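Local coordinates for uncharacterized protein (Staphylococcus aureus subsp. aureus Mu50, PDB 4QPV) that is of unknown function and belongs to the DUF1672 family, with a unique fold built on a kinked-helix-beta-beta-beta repeat, at residues Lys50-Asp61 / Phe98-Leu109. Numbering follows the deposited sequence.
Sequences KIAKRGEQFFMD and FDKSIIESDSSL
Arg54 reaches from helix 48-63 into the curl of the 98-109 loop. Its NE donates to Ile102 O at 2.9 Å. Its NH1 donates to Ser107 O at 2.8 Å, and this bond is nearly straight. Both acceptors lie in the guanidinium plane. The peptide carbon of Ser105 sits over the centre of one face, and Leu109 CD2 lies against the opposite face. Bends at chi2 (-74°) and chi3 (-92°) turn the group into this slot. Two waters at its edge link NH2 to Ser101 O and Ser108 O.

Gln57 steadies Arg54 and also grips the loop itself. Its OE1 accepts from Arg54 NH1 at 2.8 Å, while its NE2 donates to Asp106 O at 2.9 Å. Together these bonds fix the rotation of the amide. Lys50 NZ makes a salt bridge to Asp106 OD1 at 2.7 Å, and Lys53 adds a long one to the same oxygen. Ser105 OG closes an ST turn by accepting from Ser107 N. At the far end, Leu109 N donates to Asp61 OD2 at 2.7 Å.

Beneath the polar layer, Ile102 CG1 lies over the centre of the Phe98 ring, whose edge meets Gly55. The loop leaves strand 90-98, lines one side of helix 48-63 and leads to helix 116-133. Ile51 packs on strands 67-75 and 78-87. Phe58 packs on Ile96 of strand 90-98 and on Met118 and Leu121 of helix 116-133.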
loop_
_atom_site.group_PDB
_atom_site.type_symbol
_atom_site.label_atom_id
_atom_site.label_comp_id
_atom_site.label_asym_id
_atom_site.label_seq_id
_atom_site.Cartn_x
_atom_site.Cartn_y
_atom_site.Cartn_z
ATOM N N LYS A 50 -8.776 -6.687 21.220
ATOM C CA LYS A 50 -7.598 -6.245 21.969
ATOM C C LYS A 50 -6.428 -6.035 21.018
ATOM O O LYS A 50 -5.732 -5.033 21.120
ATOM C CB LYS A 50 -7.219 -7.291 23.045
ATOM C CG LYS A 50 -5.940 -6.972 23.850
ATOM C CD LYS A 50 -6.123 -5.727 24.729
ATOM C CE LYS A 50 -5.088 -5.676 25.824
ATOM N NZ LYS A 50 -5.477 -4.715 26.890
ATOM N N ILE A 51 -6.230 -6.973 20.079
ATOM C CA ILE A 51 -5.092 -6.889 19.152
ATOM C C ILE A 51 -5.271 -5.659 18.248
ATOM O O ILE A 51 -4.306 -4.908 18.035
ATOM C CB ILE A 51 -4.883 -8.214 18.358
ATOM C CG1 ILE A 51 -4.474 -9.381 19.292
ATOM C CG2 ILE A 51 -3.846 -8.025 17.240
ATOM C CD1 ILE A 51 -4.758 -10.829 18.666
ATOM N N ALA A 52 -6.507 -5.430 17.764
ATOM C CA ALA A 52 -6.836 -4.259 16.935
ATOM C C ALA A 52 -6.523 -2.961 17.693
ATOM O O ALA A 52 -5.865 -2.074 17.148
ATOM C CB ALA A 52 -8.303 -4.296 16.529
ATOM N N LYS A 53 -6.931 -2.888 18.981
ATOM C CA LYS A 53 -6.694 -1.728 19.842
ATOM C C LYS A 53 -5.186 -1.486 20.019
ATOM O O LYS A 53 -4.741 -0.335 19.918
ATOM C CB LYS A 53 -7.382 -1.939 21.225
ATOM C CG LYS A 53 -7.134 -0.804 22.217
ATOM C CD LYS A 53 -8.025 -0.871 23.458
ATOM C CE LYS A 53 -7.632 -1.936 24.451
ATOM N NZ LYS A 53 -8.379 -1.776 25.729
ATOM N N ARG A 54 -4.412 -2.564 20.287
ATOM C CA ARG A 54 -2.946 -2.457 20.462
ATOM C C ARG A 54 -2.259 -2.037 19.145
ATOM O O ARG A 54 -1.316 -1.241 19.175
ATOM C CB ARG A 54 -2.336 -3.761 21.015
ATOM C CG ARG A 54 -2.800 -4.095 22.456
ATOM C CD ARG A 54 -2.139 -3.179 23.480
ATOM N NE ARG A 54 -0.902 -3.757 24.005
ATOM C CZ ARG A 54 0.049 -3.068 24.632
ATOM N NH1 ARG A 54 -0.046 -1.750 24.755
ATOM N NH2 ARG A 54 1.100 -3.692 25.136
ATOM N N GLY A 55 -2.735 -2.551 18.017
ATOM C CA GLY A 55 -2.208 -2.168 16.702
ATOM C C GLY A 55 -2.422 -0.693 16.422
ATOM O O GLY A 55 -1.489 0.019 16.040
ATOM N N GLU A 56 -3.628 -0.195 16.718
ATOM C CA GLU A 56 -3.947 1.233 16.562
ATOM C C GLU A 56 -3.062 2.068 17.498
ATOM O O GLU A 56 -2.478 3.075 17.072
ATOM C CB GLU A 56 -5.445 1.468 16.823
ATOM C CG GLU A 56 -6.300 0.891 15.691
ATOM C CD GLU A 56 -7.759 0.623 16.024
ATOM O OE1 GLU A 56 -8.200 0.954 17.151
ATOM O OE2 GLU A 56 -8.461 0.056 15.156
ATOM N N GLN A 57 -2.895 1.602 18.755
ATOM C CA GLN A 57 -2.041 2.290 19.727
ATOM C C GLN A 57 -0.608 2.398 19.199
ATOM O O GLN A 57 0.020 3.441 19.384
ATOM C CB GLN A 57 -2.045 1.554 21.082
ATOM C CG GLN A 57 -1.201 2.242 22.176
ATOM C CD GLN A 57 -1.084 1.395 23.418
ATOM O OE1 GLN A 57 -1.563 0.258 23.470
ATOM N NE2 GLN A 57 -0.489 1.943 24.476
ATOM N N PHE A 58 -0.076 1.301 18.605
ATOM C CA PHE A 58 1.290 1.291 18.073
ATOM C C PHE A 58 1.514 2.452 17.075
ATOM O O PHE A 58 2.526 3.155 17.160
ATOM C CB PHE A 58 1.608 -0.050 17.389
ATOM C CG PHE A 58 3.032 -0.153 16.882
ATOM C CD1 PHE A 58 3.371 0.306 15.611
ATOM C CD2 PHE A 58 4.023 -0.751 17.655
ATOM C CE1 PHE A 58 4.694 0.220 15.145
ATOM C CE2 PHE A 58 5.340 -0.840 17.192
ATOM C CZ PHE A 58 5.669 -0.355 15.939
ATOM N N PHE A 59 0.590 2.633 16.142
ATOM C CA PHE A 59 0.712 3.671 15.110
ATOM C C PHE A 59 0.572 5.060 15.700
ATOM O O PHE A 59 1.229 5.982 15.210
ATOM C CB PHE A 59 -0.289 3.440 13.974
ATOM C CG PHE A 59 0.211 2.398 13.006
ATOM C CD1 PHE A 59 0.021 1.042 13.260
ATOM C CD2 PHE A 59 0.945 2.767 11.876
ATOM C CE1 PHE A 59 0.537 0.070 12.386
ATOM C CE2 PHE A 59 1.485 1.798 11.025
ATOM C CZ PHE A 59 1.278 0.458 11.286
HETATM N N MSE A 60 -0.233 5.217 16.779
HETATM C CA MSE A 60 -0.355 6.520 17.430
HETATM C C MSE A 60 0.949 6.828 18.190
HETATM O O MSE A 60 1.505 7.904 18.011
HETATM C CB MSE A 60 -1.588 6.599 18.358
HETATM C CG MSE A 60 -1.772 7.987 19.021
HETATM SE SE MSE A 60 -1.918 9.496 17.749
HETATM C CE MSE A 60 -3.735 9.184 17.155
ATOM N N ASP A 61 1.442 5.871 19.017
ATOM C CA ASP A 61 2.670 6.045 19.800
ATOM C C ASP A 61 3.905 6.346 18.932
ATOM O O ASP A 61 4.694 7.233 19.270
ATOM C CB ASP A 61 2.953 4.787 20.635
ATOM C CG ASP A 61 2.000 4.566 21.801
ATOM O OD1 ASP A 61 1.285 5.528 22.183
ATOM O OD2 ASP A 61 1.952 3.436 22.314
ATOM N N PHE A 98 2.859 -8.865 16.054
ATOM C CA PHE A 98 2.974 -8.851 17.508
ATOM C C PHE A 98 3.137 -10.243 18.053
ATOM O O PHE A 98 2.608 -11.185 17.466
ATOM C CB PHE A 98 1.695 -8.270 18.149
ATOM C CG PHE A 98 1.401 -6.805 17.992
ATOM C CD1 PHE A 98 2.331 -5.847 18.391
ATOM C CD2 PHE A 98 0.136 -6.376 17.609
ATOM C CE1 PHE A 98 2.028 -4.482 18.315
ATOM C CE2 PHE A 98 -0.184 -5.018 17.599
ATOM C CZ PHE A 98 0.762 -4.081 17.965
ATOM N N ASP A 99 3.751 -10.373 19.236
ATOM C CA ASP A 99 3.759 -11.653 19.953
ATOM C C ASP A 99 2.394 -11.777 20.630
ATOM O O ASP A 99 1.715 -10.765 20.803
ATOM C CB ASP A 99 4.891 -11.703 21.005
ATOM C CG ASP A 99 6.291 -11.667 20.427
ATOM O OD1 ASP A 99 6.482 -12.162 19.289
ATOM O OD2 ASP A 99 7.195 -11.149 21.110
ATOM N N LYS A 100 1.992 -12.983 21.023
ATOM C CA LYS A 100 0.725 -13.196 21.748
ATOM C C LYS A 100 0.696 -12.368 23.038
ATOM O O LYS A 100 -0.376 -11.966 23.475
ATOM C CB LYS A 100 0.548 -14.692 22.074
ATOM C CG LYS A 100 0.238 -15.568 20.863
ATOM C CD LYS A 100 0.518 -17.028 21.201
ATOM C CE LYS A 100 -0.729 -17.864 21.188
ATOM N NZ LYS A 100 -0.584 -19.103 22.004
ATOM N N SER A 101 1.884 -12.066 23.622
ATOM C CA SER A 101 2.013 -11.267 24.853
ATOM C C SER A 101 1.502 -9.817 24.690
ATOM O O SER A 101 1.394 -9.108 25.688
ATOM C CB SER A 101 3.457 -11.253 25.340
ATOM O OG SER A 101 4.276 -10.567 24.410
ATOM N N ILE A 102 1.148 -9.392 23.467
ATOM C CA ILE A 102 0.577 -8.057 23.228
ATOM C C ILE A 102 -0.730 -7.821 24.033
ATOM O O ILE A 102 -1.034 -6.675 24.358
ATOM C CB ILE A 102 0.357 -7.765 21.713
ATOM C CG1 ILE A 102 0.190 -6.241 21.452
ATOM C CG2 ILE A 102 -0.809 -8.592 21.117
ATOM C CD1 ILE A 102 1.414 -5.354 21.764
ATOM N N ILE A 103 -1.468 -8.892 24.387
ATOM C CA ILE A 103 -2.727 -8.760 25.149
ATOM C C ILE A 103 -2.491 -8.450 26.635
ATOM O O ILE A 103 -3.451 -8.165 27.354
ATOM C CB ILE A 103 -3.567 -10.072 25.015
ATOM C CG1 ILE A 103 -2.900 -11.292 25.731
ATOM C CG2 ILE A 103 -3.944 -10.377 23.539
ATOM C CD1 ILE A 103 -3.885 -12.492 25.996
ATOM N N GLU A 104 -1.238 -8.545 27.102
ATOM C CA GLU A 104 -0.913 -8.440 28.528
ATOM C C GLU A 104 -0.973 -7.037 29.130
ATOM O O GLU A 104 -1.055 -6.920 30.356
ATOM C CB GLU A 104 0.474 -9.028 28.793
ATOM C CG GLU A 104 0.530 -10.538 28.592
ATOM C CD GLU A 104 1.881 -11.167 28.857
ATOM O OE1 GLU A 104 2.772 -10.475 29.401
ATOM O OE2 GLU A 104 2.057 -12.352 28.501
ATOM N N SER A 105 -0.928 -5.987 28.309
ATOM C CA SER A 105 -0.884 -4.621 28.841
ATOM C C SER A 105 -1.519 -3.595 27.905
ATOM O O SER A 105 -1.855 -3.912 26.775
ATOM C CB SER A 105 0.587 -4.243 29.062
ATOM O OG SER A 105 0.757 -2.926 29.545
ATOM N N ASP A 106 -1.668 -2.353 28.392
ATOM C CA ASP A 106 -2.081 -1.218 27.563
ATOM C C ASP A 106 -0.986 -0.147 27.621
ATOM O O ASP A 106 -1.177 0.961 27.121
ATOM C CB ASP A 106 -3.446 -0.654 27.973
ATOM C CG ASP A 106 -4.572 -1.629 27.753
ATOM O OD1 ASP A 106 -4.743 -2.088 26.601
ATOM O OD2 ASP A 106 -5.242 -1.986 28.743
ATOM N N SER A 107 0.174 -0.498 28.194
ATOM C CA SER A 107 1.299 0.429 28.341
ATOM C C SER A 107 1.887 0.821 26.976
ATOM O O SER A 107 1.633 0.172 25.962
ATOM C CB SER A 107 2.378 -0.135 29.264
ATOM O OG SER A 107 2.989 -1.281 28.700
ATOM N N SER A 108 2.592 1.951 26.951
ATOM C CA SER A 108 3.171 2.513 25.737
ATOM C C SER A 108 3.823 1.471 24.828
ATOM O O SER A 108 4.536 0.573 25.283
ATOM C CB SER A 108 4.202 3.576 26.095
ATOM O OG SER A 108 4.799 4.059 24.903
ATOM N N LEU A 109 3.585 1.628 23.525
ATOM C CA LEU A 109 4.166 0.774 22.509
ATOM C C LEU A 109 5.271 1.515 21.734
ATOM O O LEU A 109 5.697 1.027 20.684
ATOM C CB LEU A 109 3.079 0.220 21.581
ATOM C CG LEU A 109 2.233 -0.885 22.221
ATOM C CD1 LEU A 109 1.054 -1.243 21.334
ATOM C CD2 LEU A 109 3.078 -2.127 22.518
HETATM O O HOH W 1 -4.134 -5.975 29.034
HETATM O O HOH W 2 1.889 -6.351 26.025
HETATM O O HOH W 3 3.371 -2.315 26.199
HETATM O O HOH W 4 -4.152 -0.376 24.182
#